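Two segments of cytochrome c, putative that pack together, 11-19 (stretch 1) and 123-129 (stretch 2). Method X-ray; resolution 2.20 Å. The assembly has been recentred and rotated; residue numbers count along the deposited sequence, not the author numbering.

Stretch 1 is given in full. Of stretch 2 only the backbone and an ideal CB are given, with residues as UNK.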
# COMPACT_ATOMS: atom_id res chain seq x y z
N PRO A 11 31.58 -14.92 -11.44
CA PRO A 11 30.25 -15.47 -11.06
C PRO A 11 29.62 -15.15 -9.70
O PRO A 11 30.30 -15.15 -8.69
CB PRO A 11 30.51 -16.99 -11.15
CG PRO A 11 31.56 -17.08 -12.29
CD PRO A 11 32.10 -15.68 -12.60
N PHE A 12 28.30 -14.93 -9.68
CA PHE A 12 27.53 -14.76 -8.42
C PHE A 12 26.44 -15.82 -8.44
O PHE A 12 25.75 -15.98 -9.45
CB PHE A 12 26.86 -13.36 -8.34
CG PHE A 12 27.82 -12.21 -8.42
CD1 PHE A 12 27.81 -11.34 -9.52
CD2 PHE A 12 28.74 -11.99 -7.41
CE1 PHE A 12 28.73 -10.25 -9.60
CE2 PHE A 12 29.63 -10.92 -7.48
CZ PHE A 12 29.63 -10.06 -8.58
N THR A 13 26.28 -16.57 -7.36
CA THR A 13 25.16 -17.53 -7.42
C THR A 13 24.01 -17.12 -6.52
O THR A 13 22.92 -17.60 -6.71
CB THR A 13 25.57 -19.05 -7.31
OG1 THR A 13 26.05 -19.34 -6.00
CG2 THR A 13 26.80 -19.41 -8.26
N THR A 14 24.27 -16.21 -5.57
CA THR A 14 23.21 -15.73 -4.64
C THR A 14 23.14 -14.20 -4.61
O THR A 14 24.12 -13.52 -5.02
CB THR A 14 23.34 -16.29 -3.15
OG1 THR A 14 24.49 -15.75 -2.51
CG2 THR A 14 23.57 -17.84 -3.08
N GLY A 15 22.02 -13.65 -4.11
CA GLY A 15 21.89 -12.20 -3.98
C GLY A 15 22.91 -11.61 -3.05
O GLY A 15 23.53 -10.62 -3.41
N SER A 16 23.11 -12.22 -1.87
CA SER A 16 24.07 -11.66 -0.88
C SER A 16 25.46 -11.65 -1.35
O SER A 16 26.21 -10.82 -0.88
CB SER A 16 24.14 -12.41 0.46
OG SER A 16 22.85 -12.73 0.83
N GLU A 17 25.84 -12.60 -2.22
CA GLU A 17 27.17 -12.52 -2.86
C GLU A 17 27.35 -11.29 -3.74
O GLU A 17 28.48 -10.77 -3.91
CB GLU A 17 27.33 -13.66 -3.82
CG GLU A 17 27.91 -14.89 -3.22
CD GLU A 17 27.92 -15.97 -4.29
OE1 GLU A 17 28.84 -15.95 -5.10
OE2 GLU A 17 26.98 -16.76 -4.36
N VAL A 18 26.27 -10.92 -4.42
CA VAL A 18 26.29 -9.67 -5.13
C VAL A 18 26.43 -8.57 -4.12
O VAL A 18 27.27 -7.71 -4.30
CB VAL A 18 25.08 -9.44 -6.03
CG1 VAL A 18 25.16 -8.05 -6.70
CG2 VAL A 18 25.04 -10.53 -7.14
N THR A 19 25.65 -8.62 -3.04
CA THR A 19 25.60 -7.49 -2.14
C THR A 19 26.93 -7.36 -1.46
O THR A 19 27.38 -6.23 -1.17
CB THR A 19 24.50 -7.63 -1.04
OG1 THR A 19 23.24 -7.47 -1.65
CG2 THR A 19 24.52 -6.39 -0.06
N UNK A 123 21.26 -13.87 -14.89
CA UNK A 123 22.65 -13.51 -14.98
C UNK A 123 23.00 -12.44 -13.94
O UNK A 123 23.06 -11.23 -14.24
CB UNK A 123 22.98 -13.02 -16.39
N UNK A 124 23.22 -12.85 -12.70
CA UNK A 124 23.52 -11.88 -11.66
C UNK A 124 24.67 -10.93 -11.98
O UNK A 124 24.57 -9.73 -11.73
CB UNK A 124 23.84 -12.62 -10.36
N UNK A 125 25.78 -11.46 -12.47
CA UNK A 125 26.92 -10.62 -12.78
C UNK A 125 26.55 -9.48 -13.71
O UNK A 125 26.82 -8.30 -13.41
CB UNK A 125 28.04 -11.46 -13.40
N UNK A 126 25.83 -9.84 -14.76
CA UNK A 126 25.35 -8.90 -15.79
C UNK A 126 24.40 -7.84 -15.24
O UNK A 126 24.57 -6.65 -15.52
CB UNK A 126 24.65 -9.67 -16.91
N UNK A 127 23.45 -8.28 -14.42
CA UNK A 127 22.59 -7.32 -13.71
C UNK A 127 23.45 -6.35 -12.88
O UNK A 127 23.26 -5.14 -12.98
CB UNK A 127 21.60 -8.05 -12.81
N UNK A 128 24.37 -6.88 -12.06
CA UNK A 128 25.22 -6.05 -11.19
C UNK A 128 26.02 -5.04 -11.97
O UNK A 128 26.17 -3.94 -11.51
CB UNK A 128 26.17 -6.93 -10.38
N UNK A 129 26.57 -5.42 -13.14
CA UNK A 129 27.40 -4.52 -13.93
C UNK A 129 26.60 -3.37 -14.51
O UNK A 129 27.13 -2.25 -14.72
CB UNK A 129 28.09 -5.29 -15.06

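Position 123 sits just before the first helical turn of stretch 2, with phi/psi of -83/81 and a CA-to-CB bond that points away from stretch 1, which offers nothing near its ideal CB. The demand here is local: the backbone N of position 126 lies within reach of a short acceptor, so Asp, Asn, Ser or Thr would serve as N-cap. The deposited residue is Asp 123, and its OD2 accepts from the backbone N of 126 at 3.2 Å.

Position 124 points toward stretch 1. Its ideal CB lies 3.7 Å from Phe 12 CB and 4.0 Å from Val 18 CG2, and Thr 14 O is 5.4 Å away. Those two carbon neighbours call for an apolar side chain; Leu, Ile, Met or Val are all plausible, with the longer ones able to extend along the Phe 12 to Gly 15 backbone. Leu 124 is the deposited choice, with chi1 m and chi2 t. Its CD1 reaches the loop, 3.7 Å from Phe 12 O and 3.7 Å from Thr 14 O, while its CB packs 3.8 Å from Phe 12 CB. It has the largest covered area of the seven positions.

Position 125 points sideways, its ideal CB 3.9 Å from Phe 12 CD1 and 5.1 Å from Pro 11 CA. The ring's edge comes close to the helix backbone here, so a small residue fits simply: Ala, or perhaps Ser; longer chains are not excluded. Ala 125 is found. Phe 12 CD1 stands 3.5 Å from its CA and 3.8 Å from its CB, and water 2 accepts from Phe 12 N at 2.7 Å and, weakly, from Ala 125 N at 3.3 Å.

Position 126 points away and finds nothing of stretch 1 near its ideal CB; many helix-compatible polar residues would suit. Lys 126 is deposited, and its backbone N donates to Asp 123 OD2.

Position 127 is also out of reach of stretch 1, which therefore sets no preference. It holds Ile 127, with chi1 m and chi2 t.

Position 128 points toward stretch 1, its ideal CB 4.0 Å from Val 18 CG1 and 4.3 Å from Phe 12 CE1. With carbon already at contact distance, a small apolar residue is the simplest answer. Ala 128 supplies it: its CB touches Val 18 CG1 at 4.0 Å and Phe 12 CE1 at 4.3 Å.

Position 129 points sideways, without a nearby partner in stretch 1, and leaves the choice wide. Gln 129 occupies it and makes no contact across.

Stretch 2 123-129: DLAKIAQ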
# COMPACT_ATOMS: atom_id res chain seq x y z
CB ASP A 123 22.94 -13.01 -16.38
CG ASP A 123 24.43 -12.97 -16.68
OD1 ASP A 123 24.74 -13.00 -17.91
OD2 ASP A 123 25.31 -12.88 -15.77
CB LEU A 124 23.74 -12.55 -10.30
CG LEU A 124 22.47 -13.21 -9.71
CD1 LEU A 124 22.88 -13.92 -8.43
CD2 LEU A 124 21.33 -12.23 -9.41
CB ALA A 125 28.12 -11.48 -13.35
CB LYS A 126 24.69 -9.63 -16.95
CG LYS A 126 24.53 -8.81 -18.22
CD LYS A 126 25.94 -8.41 -18.83
CE LYS A 126 27.01 -9.58 -18.92
NZ LYS A 126 27.77 -9.62 -20.24
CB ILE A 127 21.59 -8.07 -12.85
CG1 ILE A 127 20.59 -8.83 -13.79
CG2 ILE A 127 20.94 -7.13 -11.77
CD1 ILE A 127 19.65 -9.81 -13.13
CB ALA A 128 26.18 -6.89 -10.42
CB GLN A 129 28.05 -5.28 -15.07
CG GLN A 129 29.17 -6.19 -14.61
CD GLN A 129 29.50 -7.22 -15.66
OE1 GLN A 129 29.68 -8.39 -15.32
NE2 GLN A 129 29.58 -6.79 -16.94
O HOH W 1 24.37 -15.90 -11.71
O HOH W 2 26.78 -14.55 -11.85
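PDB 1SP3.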